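Local coordinates for protein kinectin 1 (Kinesin receptor) (Legionella pneumophila, PDB 4MU6) that is the N-terminal coiled-coil domain of the Legionella pneumophila effector LegC3, a predicted membrane protein whose molecular function is not established, at residues I2-N7 with R57-T62; K269-K274 with A285-I290. All coordinates share one frame; numbering follows the deposited sequence.

How the interactions relate
Interaction 1 comes first along the chain and closes before interaction 2 opens; their centres lie about 37 Å apart and their nearest atoms about 20 Å. Interaction 1 fastens the loop ahead of helix 10-22 to helix 43-105, with helix 227-273 alongside. Interaction 2 sits farther out, about 57 Å from the centre of the chain, where the C-terminal end of helix 227-273 meets helix 280-294. Helix 227-273 therefore links the two, bordering the first and supplying half of the second. Both belong to the elongated, all-helical LegC3 N-terminal domain: one holds the chain start to a long helix, the other closes a helical hairpin.

Interaction 1: residues I2-N7 with R57-T62; sequences IMFLAN and RDSDKT
Asp60 reaches out from helix 43-105 and takes two successive backbone N-H groups of the N-terminal loop, Phe4 N on OD1 at 3.0 Å and Leu5 N on OD2 at 2.8 Å. Both bonds are fairly straight, 166° and 159° at the hydrogen. OD2 receives Leu5 N on its syn lone pair, whereas Phe4 N meets OD1 on the syn side but a little out of the carboxylate plane. The Asp60 CG lies anti to its own carbonyl carbon (chi1 -67°), which sets CG beside the backbone N, on the side of the loop.

The bent chain of selenomethionine Met3 lays CE over one face of the Asp60 carboxylate, 3.3 Å from CG and close to Asp60 CB as well. The Phe4 ring presents an edge to Asp60 OD1, nearly in its own plane, and CE2 passes 3.4 Å from Ser59 OG. Leu5 lies beside Arg57 and points the same way, CD1 resting 3.9 Å from Arg57 CB while CD2 approaches the backbone N of Arg57. Leu5 also touches Lys247 and Leu251 of helix 227-273.

A water completes the join, donating to Ile2 O and to Asp60 OD1 and accepting from Ser59 OG. Within the loop, Asn7 ND2 closes back on Met3 O at 2.7 Å, tying the turn together.

With one N-H on each oxygen, the buried carboxylate is held at both ends and its rotation is fixed; the water gives OD1 a second donor. These donors, together with the water, probably stabilise the negative charge of Asp60, while Leu5 adds an apolar bridge between the chain start and two long helices.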
ATOM      1  N   ILE A   2     -14.363   1.222 -17.774  1.00 71.26           N
ATOM      2  CA  ILE A   2     -13.456   2.366 -17.789  1.00 66.81           C
ATOM      3  C   ILE A   2     -13.903   3.382 -16.721  1.00 57.47           C
ATOM      4  O   ILE A   2     -14.616   3.027 -15.779  1.00 52.39           O
ATOM      5  CB  ILE A   2     -13.328   2.970 -19.238  1.00 54.83           C
ATOM      6  CG1 ILE A   2     -12.062   3.838 -19.405  1.00 59.88           C
ATOM      7  CG2 ILE A   2     -14.619   3.685 -19.665  1.00 55.03           C
ATOM      8  CD1 ILE A   2     -10.784   3.206 -18.850  1.00 64.54           C
HETATM    9  N   MSE A   3     -13.470   4.630 -16.852  1.00 59.96           N
HETATM   10  CA  MSE A   3     -13.752   5.662 -15.865  1.00 54.25           C
HETATM   11  C   MSE A   3     -15.050   6.396 -16.149  1.00 52.48           C
HETATM   12  O   MSE A   3     -15.421   6.599 -17.302  1.00 60.29           O
HETATM   13  CB  MSE A   3     -12.598   6.656 -15.830  1.00 55.85           C
HETATM   14  CG  MSE A   3     -11.288   5.991 -15.469  1.00 67.05           C
HETATM   15 SE   MSE A   3     -11.415   5.240 -13.673  1.00126.44          SE
HETATM   16  CE  MSE A   3     -11.529   6.934 -12.763  1.00 31.19           C
ATOM     17  N   PHE A   4     -15.726   6.809 -15.086  1.00 48.46           N
ATOM     18  CA  PHE A   4     -16.984   7.526 -15.222  1.00 48.79           C
ATOM     19  C   PHE A   4     -16.830   9.048 -15.200  1.00 45.21           C
ATOM     20  O   PHE A   4     -17.268   9.725 -16.132  1.00 38.45           O
ATOM     21  CB  PHE A   4     -17.965   7.085 -14.140  1.00 46.23           C
ATOM     22  CG  PHE A   4     -18.529   5.705 -14.352  1.00 47.20           C
ATOM     23  CD1 PHE A   4     -19.603   5.505 -15.219  1.00 48.85           C
ATOM     24  CD2 PHE A   4     -18.004   4.610 -13.673  1.00 41.26           C
ATOM     25  CE1 PHE A   4     -20.136   4.232 -15.411  1.00 42.83           C
ATOM     26  CE2 PHE A   4     -18.532   3.334 -13.853  1.00 38.06           C
ATOM     27  CZ  PHE A   4     -19.600   3.144 -14.722  1.00 44.17           C
ATOM     28  N   LEU A   5     -16.228   9.589 -14.138  1.00 41.11           N
ATOM     29  CA  LEU A   5     -16.170  11.044 -13.990  1.00 41.06           C
ATOM     30  C   LEU A   5     -15.443  11.677 -15.165  1.00 44.82           C
ATOM     31  O   LEU A   5     -15.921  12.646 -15.749  1.00 44.65           O
ATOM     32  CB  LEU A   5     -15.493  11.461 -12.681  1.00 39.88           C
ATOM     33  CG  LEU A   5     -16.212  11.229 -11.362  1.00 39.34           C
ATOM     34  CD1 LEU A   5     -15.510  11.996 -10.263  1.00 40.38           C
ATOM     35  CD2 LEU A   5     -17.693  11.618 -11.452  1.00 41.84           C
ATOM     36  N   ALA A   6     -14.297  11.096 -15.518  1.00 45.75           N
ATOM     37  CA  ALA A   6     -13.450  11.621 -16.580  1.00 45.98           C
ATOM     38  C   ALA A   6     -14.128  11.602 -17.937  1.00 50.38           C
ATOM     39  O   ALA A   6     -13.751  12.361 -18.829  1.00 52.23           O
ATOM     40  CB  ALA A   6     -12.139  10.848 -16.643  1.00 47.55           C
ATOM     41  N   ASN A   7     -15.123  10.735 -18.092  1.00 51.90           N
ATOM     42  CA  ASN A   7     -15.814  10.584 -19.368  1.00 52.77           C
ATOM     43  C   ASN A   7     -17.234  11.147 -19.356  1.00 54.97           C
ATOM     44  O   ASN A   7     -18.015  10.905 -20.280  1.00 55.60           O
ATOM     45  CB  ASN A   7     -15.823   9.117 -19.796  1.00 50.93           C
ATOM     46  CG  ASN A   7     -14.440   8.610 -20.139  1.00 60.62           C
ATOM     47  OD1 ASN A   7     -13.768   9.160 -21.016  1.00 63.86           O
ATOM     48  ND2 ASN A   7     -13.989   7.575 -19.430  1.00 55.56           N
ATOM     49  N   ARG A  57     -18.498   8.821  -8.950  1.00 38.48           N
ATOM     50  CA  ARG A  57     -17.302   9.148  -8.206  1.00 33.57           C
ATOM     51  C   ARG A  57     -16.919   7.967  -7.335  1.00 40.11           C
ATOM     52  O   ARG A  57     -15.753   7.576  -7.269  1.00 33.71           O
ATOM     53  CB  ARG A  57     -17.525  10.355  -7.301  1.00 31.81           C
ATOM     54  CG  ARG A  57     -16.273  10.694  -6.462  1.00 38.32           C
ATOM     55  CD  ARG A  57     -16.676  11.431  -5.212  1.00 43.09           C
ATOM     56  NE  ARG A  57     -17.531  10.583  -4.387  1.00 42.14           N
ATOM     57  CZ  ARG A  57     -18.275  11.014  -3.376  1.00 40.03           C
ATOM     58  NH1 ARG A  57     -18.299  12.302  -3.065  1.00 45.53           N
ATOM     59  NH2 ARG A  57     -19.003  10.149  -2.679  1.00 40.05           N
ATOM     60  N   ASP A  58     -17.914   7.388  -6.668  1.00 41.19           N
ATOM     61  CA  ASP A  58     -17.649   6.252  -5.795  1.00 40.20           C
ATOM     62  C   ASP A  58     -17.062   5.093  -6.588  1.00 37.94           C
ATOM     63  O   ASP A  58     -16.131   4.428  -6.122  1.00 41.56           O
ATOM     64  CB  ASP A  58     -18.906   5.839  -5.029  1.00 36.12           C
ATOM     65  CG  ASP A  58     -19.189   6.762  -3.864  1.00 45.41           C
ATOM     66  OD1 ASP A  58     -18.465   7.779  -3.731  1.00 42.98           O
ATOM     67  OD2 ASP A  58     -20.121   6.473  -3.081  1.00 55.97           O
ATOM     68  N   SER A  59     -17.577   4.878  -7.796  1.00 32.96           N
ATOM     69  CA  SER A  59     -17.070   3.795  -8.636  1.00 39.29           C
ATOM     70  C   SER A  59     -15.607   4.026  -9.056  1.00 34.81           C
ATOM     71  O   SER A  59     -14.777   3.108  -9.005  1.00 37.41           O
ATOM     72  CB  SER A  59     -17.949   3.580  -9.867  1.00 33.01           C
ATOM     73  OG  SER A  59     -17.337   2.618 -10.723  1.00 40.83           O
ATOM     74  N   ASP A  60     -15.300   5.254  -9.463  1.00 31.51           N
ATOM     75  CA  ASP A  60     -13.934   5.628  -9.811  1.00 26.97           C
ATOM     76  C   ASP A  60     -12.987   5.407  -8.627  1.00 29.70           C
ATOM     77  O   ASP A  60     -11.938   4.799  -8.781  1.00 34.57           O
ATOM     78  CB  ASP A  60     -13.880   7.083 -10.282  1.00 27.38           C
ATOM     79  CG  ASP A  60     -14.607   7.299 -11.609  1.00 38.63           C
ATOM     80  OD1 ASP A  60     -15.114   6.314 -12.200  1.00 46.24           O
ATOM     81  OD2 ASP A  60     -14.655   8.459 -12.073  1.00 41.13           O
ATOM     82  N   LYS A  61     -13.389   5.866  -7.445  1.00 30.19           N
ATOM     83  CA  LYS A  61     -12.558   5.777  -6.257  1.00 34.41           C
ATOM     84  C   LYS A  61     -12.265   4.335  -5.900  1.00 42.98           C
ATOM     85  O   LYS A  61     -11.142   3.998  -5.498  1.00 40.20           O
ATOM     86  CB  LYS A  61     -13.233   6.472  -5.076  1.00 41.32           C
ATOM     87  CG  LYS A  61     -13.152   7.984  -5.129  1.00 45.62           C
ATOM     88  CD  LYS A  61     -14.030   8.621  -4.074  1.00 45.48           C
ATOM     89  CE  LYS A  61     -13.610   8.201  -2.687  1.00 46.64           C
ATOM     90  NZ  LYS A  61     -14.309   9.049  -1.688  1.00 47.29           N
ATOM     91  N   THR A  62     -13.281   3.487  -6.042  1.00 43.67           N
ATOM     92  CA  THR A  62     -13.124   2.072  -5.751  1.00 40.02           C
ATOM     93  C   THR A  62     -12.129   1.467  -6.732  1.00 33.97           C
ATOM     94  O   THR A  62     -11.239   0.724  -6.334  1.00 33.92           O
ATOM     95  CB  THR A  62     -14.480   1.295  -5.797  1.00 28.32           C
ATOM     96  OG1 THR A  62     -15.355   1.782  -4.771  1.00 34.38           O
ATOM     97  CG2 THR A  62     -14.251  -0.175  -5.580  1.00 23.80           C
TER
HETATM   98  O   HOH W   1     -14.885   3.318 -12.681  1.00 44.57           O

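Interaction 2: residues K269-K274 with A285-I290; sequences KYLNKK and ALKSVI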
ATOM      1  N   LYS A 269     -40.509  21.860 -25.491  1.00 44.50           N
ATOM      2  CA  LYS A 269     -40.775  20.662 -26.293  1.00 40.01           C
ATOM      3  C   LYS A 269     -41.913  19.845 -25.709  1.00 45.54           C
ATOM      4  O   LYS A 269     -42.831  19.454 -26.420  1.00 56.55           O
ATOM      5  CB  LYS A 269     -39.522  19.799 -26.434  1.00 44.75           C
ATOM      6  CG  LYS A 269     -38.403  20.474 -27.208  1.00 45.84           C
ATOM      7  CD  LYS A 269     -37.042  19.877 -26.902  1.00 51.31           C
ATOM      8  CE  LYS A 269     -36.847  18.510 -27.547  1.00 63.93           C
ATOM      9  NZ  LYS A 269     -35.525  17.883 -27.192  1.00 64.91           N
ATOM     10  N   TYR A 270     -41.837  19.587 -24.409  1.00 43.49           N
ATOM     11  CA  TYR A 270     -42.889  18.902 -23.669  1.00 44.56           C
ATOM     12  C   TYR A 270     -44.246  19.577 -23.857  1.00 43.56           C
ATOM     13  O   TYR A 270     -45.278  18.905 -23.977  1.00 38.61           O
ATOM     14  CB  TYR A 270     -42.510  18.912 -22.196  1.00 39.92           C
ATOM     15  CG  TYR A 270     -43.533  18.403 -21.224  1.00 38.07           C
ATOM     16  CD1 TYR A 270     -43.580  17.055 -20.883  1.00 44.54           C
ATOM     17  CD2 TYR A 270     -44.414  19.273 -20.584  1.00 36.46           C
ATOM     18  CE1 TYR A 270     -44.495  16.581 -19.959  1.00 43.55           C
ATOM     19  CE2 TYR A 270     -45.335  18.805 -19.655  1.00 33.20           C
ATOM     20  CZ  TYR A 270     -45.363  17.453 -19.346  1.00 40.14           C
ATOM     21  OH  TYR A 270     -46.259  16.960 -18.421  1.00 37.69           O
ATOM     22  N   LEU A 271     -44.243  20.906 -23.879  1.00 40.23           N
ATOM     23  CA  LEU A 271     -45.478  21.667 -24.017  1.00 43.92           C
ATOM     24  C   LEU A 271     -46.037  21.640 -25.441  1.00 55.54           C
ATOM     25  O   LEU A 271     -47.158  22.096 -25.687  1.00 60.55           O
ATOM     26  CB  LEU A 271     -45.273  23.113 -23.554  1.00 39.87           C
ATOM     27  CG  LEU A 271     -45.079  23.333 -22.048  1.00 39.02           C
ATOM     28  CD1 LEU A 271     -45.029  24.821 -21.762  1.00 40.58           C
ATOM     29  CD2 LEU A 271     -46.199  22.670 -21.244  1.00 37.86           C
ATOM     30  N   ASN A 272     -45.263  21.097 -26.374  1.00 46.31           N
ATOM     31  CA  ASN A 272     -45.680  21.058 -27.767  1.00 48.77           C
ATOM     32  C   ASN A 272     -46.014  19.634 -28.191  1.00 53.39           C
ATOM     33  O   ASN A 272     -46.698  19.419 -29.184  1.00 60.12           O
ATOM     34  CB  ASN A 272     -44.576  21.613 -28.675  1.00 52.36           C
ATOM     35  CG  ASN A 272     -44.381  23.121 -28.544  1.00 45.77           C
ATOM     36  OD1 ASN A 272     -45.327  23.889 -28.331  1.00 45.41           O
ATOM     37  ND2 ASN A 272     -43.146  23.551 -28.706  1.00 49.53           N
ATOM     38  N   LYS A 273     -45.515  18.660 -27.440  1.00 54.18           N
ATOM     39  CA  LYS A 273     -45.674  17.254 -27.787  1.00 59.76           C
ATOM     40  C   LYS A 273     -47.056  16.736 -27.412  1.00 64.48           C
ATOM     41  O   LYS A 273     -47.520  15.742 -27.973  1.00 71.16           O
ATOM     42  CB  LYS A 273     -44.633  16.407 -27.060  1.00 70.71           C
ATOM     43  CG  LYS A 273     -43.222  16.472 -27.608  1.00 79.10           C
ATOM     44  CD  LYS A 273     -42.189  16.217 -26.495  1.00 80.77           C
ATOM     45  CE  LYS A 273     -42.591  15.057 -25.570  1.00 81.63           C
ATOM     46  NZ  LYS A 273     -41.665  14.911 -24.397  1.00 78.70           N
ATOM     47  N   LYS A 274     -47.688  17.399 -26.445  1.00 60.64           N
ATOM     48  CA  LYS A 274     -48.996  16.997 -25.922  1.00 66.97           C
ATOM     49  C   LYS A 274     -49.031  15.674 -25.135  1.00 67.71           C
ATOM     50  O   LYS A 274     -50.109  15.144 -24.865  1.00 69.24           O
ATOM     51  CB  LYS A 274     -50.054  16.978 -27.030  1.00 72.70           C
ATOM     52  CG  LYS A 274     -50.094  18.248 -27.855  1.00 79.26           C
ATOM     53  CD  LYS A 274     -51.254  18.225 -28.824  1.00 76.76           C
ATOM     54  CE  LYS A 274     -51.391  19.551 -29.533  1.00 76.19           C
ATOM     55  NZ  LYS A 274     -52.707  19.635 -30.226  1.00 79.31           N
ATOM     56  N   ALA A 285     -50.764  29.678 -20.856  1.00 32.04           N
ATOM     57  CA  ALA A 285     -50.393  30.439 -19.669  1.00 36.65           C
ATOM     58  C   ALA A 285     -48.942  30.157 -19.261  1.00 31.90           C
ATOM     59  O   ALA A 285     -48.266  31.029 -18.724  1.00 31.93           O
ATOM     60  CB  ALA A 285     -51.329  30.137 -18.520  1.00 38.69           C
ATOM     61  N   LEU A 286     -48.461  28.950 -19.526  1.00 25.88           N
ATOM     62  CA  LEU A 286     -47.083  28.619 -19.168  1.00 34.02           C
ATOM     63  C   LEU A 286     -46.121  29.256 -20.173  1.00 39.69           C
ATOM     64  O   LEU A 286     -45.035  29.731 -19.811  1.00 32.87           O
ATOM     65  CB  LEU A 286     -46.869  27.114 -19.100  1.00 34.68           C
ATOM     66  CG  LEU A 286     -47.446  26.354 -17.904  1.00 37.07           C
ATOM     67  CD1 LEU A 286     -47.346  24.874 -18.194  1.00 31.26           C
ATOM     68  CD2 LEU A 286     -46.719  26.708 -16.591  1.00 33.72           C
ATOM     69  N   LYS A 287     -46.540  29.255 -21.434  1.00 32.82           N
ATOM     70  CA  LYS A 287     -45.791  29.882 -22.509  1.00 34.20           C
ATOM     71  C   LYS A 287     -45.645  31.380 -22.259  1.00 31.47           C
ATOM     72  O   LYS A 287     -44.600  31.969 -22.534  1.00 32.00           O
ATOM     73  CB  LYS A 287     -46.473  29.615 -23.846  1.00 31.55           C
ATOM     74  CG  LYS A 287     -46.227  28.200 -24.385  1.00 36.95           C
ATOM     75  CD  LYS A 287     -47.276  27.833 -25.453  1.00 43.32           C
ATOM     76  CE  LYS A 287     -46.665  27.091 -26.645  1.00 45.46           C
ATOM     77  NZ  LYS A 287     -45.831  25.922 -26.260  1.00 55.52           N
ATOM     78  N   SER A 288     -46.690  31.987 -21.717  1.00 31.06           N
ATOM     79  CA  SER A 288     -46.613  33.384 -21.309  1.00 35.83           C
ATOM     80  C   SER A 288     -45.494  33.615 -20.277  1.00 34.66           C
ATOM     81  O   SER A 288     -44.727  34.560 -20.398  1.00 29.10           O
ATOM     82  CB  SER A 288     -47.961  33.857 -20.770  1.00 34.74           C
ATOM     83  OG  SER A 288     -47.853  35.146 -20.191  1.00 41.67           O
ATOM     84  N   VAL A 289     -45.394  32.748 -19.275  1.00 35.26           N
ATOM     85  CA  VAL A 289     -44.350  32.897 -18.268  1.00 34.15           C
ATOM     86  C   VAL A 289     -42.971  32.632 -18.880  1.00 38.37           C
ATOM     87  O   VAL A 289     -41.994  33.344 -18.599  1.00 30.83           O
ATOM     88  CB  VAL A 289     -44.567  31.977 -17.034  1.00 30.35           C
ATOM     89  CG1 VAL A 289     -43.495  32.260 -16.000  1.00 29.42           C
ATOM     90  CG2 VAL A 289     -45.913  32.227 -16.434  1.00 29.07           C
ATOM     91  N   ILE A 290     -42.910  31.623 -19.740  1.00 31.82           N
ATOM     92  CA  ILE A 290     -41.668  31.276 -20.414  1.00 34.72           C
ATOM     93  C   ILE A 290     -41.124  32.422 -21.268  1.00 36.08           C
ATOM     94  O   ILE A 290     -39.940  32.775 -21.177  1.00 36.77           O
ATOM     95  CB  ILE A 290     -41.844  29.983 -21.229  1.00 36.83           C
ATOM     96  CG1 ILE A 290     -41.909  28.785 -20.268  1.00 35.22           C
ATOM     97  CG2 ILE A 290     -40.712  29.797 -22.222  1.00 22.24           C
ATOM     98  CD1 ILE A 290     -42.406  27.500 -20.901  1.00 28.16           C
TER
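Helix 227-273 ends against helix 280-294 in a nearly antiparallel pairing, the two short axes 157° apart in direction and 11.4 Å apart at closest approach, with Leu271 and Lys287 nearest by CA. Leu271 points from helix 227-273 toward helix 280-294. Its CD1 meets Ile290 CD1 tip to tip at 3.8 Å, and its CD2 lies 3.9 Å from Leu286 CD1, the two leucine side chains crossing at about a right angle. Leu278 of the connecting loop touches both leucines, and Phe29 and Ile36 of helix 29-38 pack on Leu286 and Ile290, respectively.

Beside this apolar patch Lys287 reaches across with a chain bent at chi3 and chi4, chi3 (139°) lying away from a staggered value, and its NZ donates to Asn272 OD1 at 2.9 Å. The ammonium sits above the carbonyl plane of Asn272, 37° out of it. It also passes Leu271 CB and makes a second hydrogen bond to Gln268 OE1, one turn back on the helix.

The hairpin thus combines a buried aliphatic centre with a more exposed polar clasp, in which two neutral side-chain oxygens share the ammonium and probably help to stabilise its charge near the helix end.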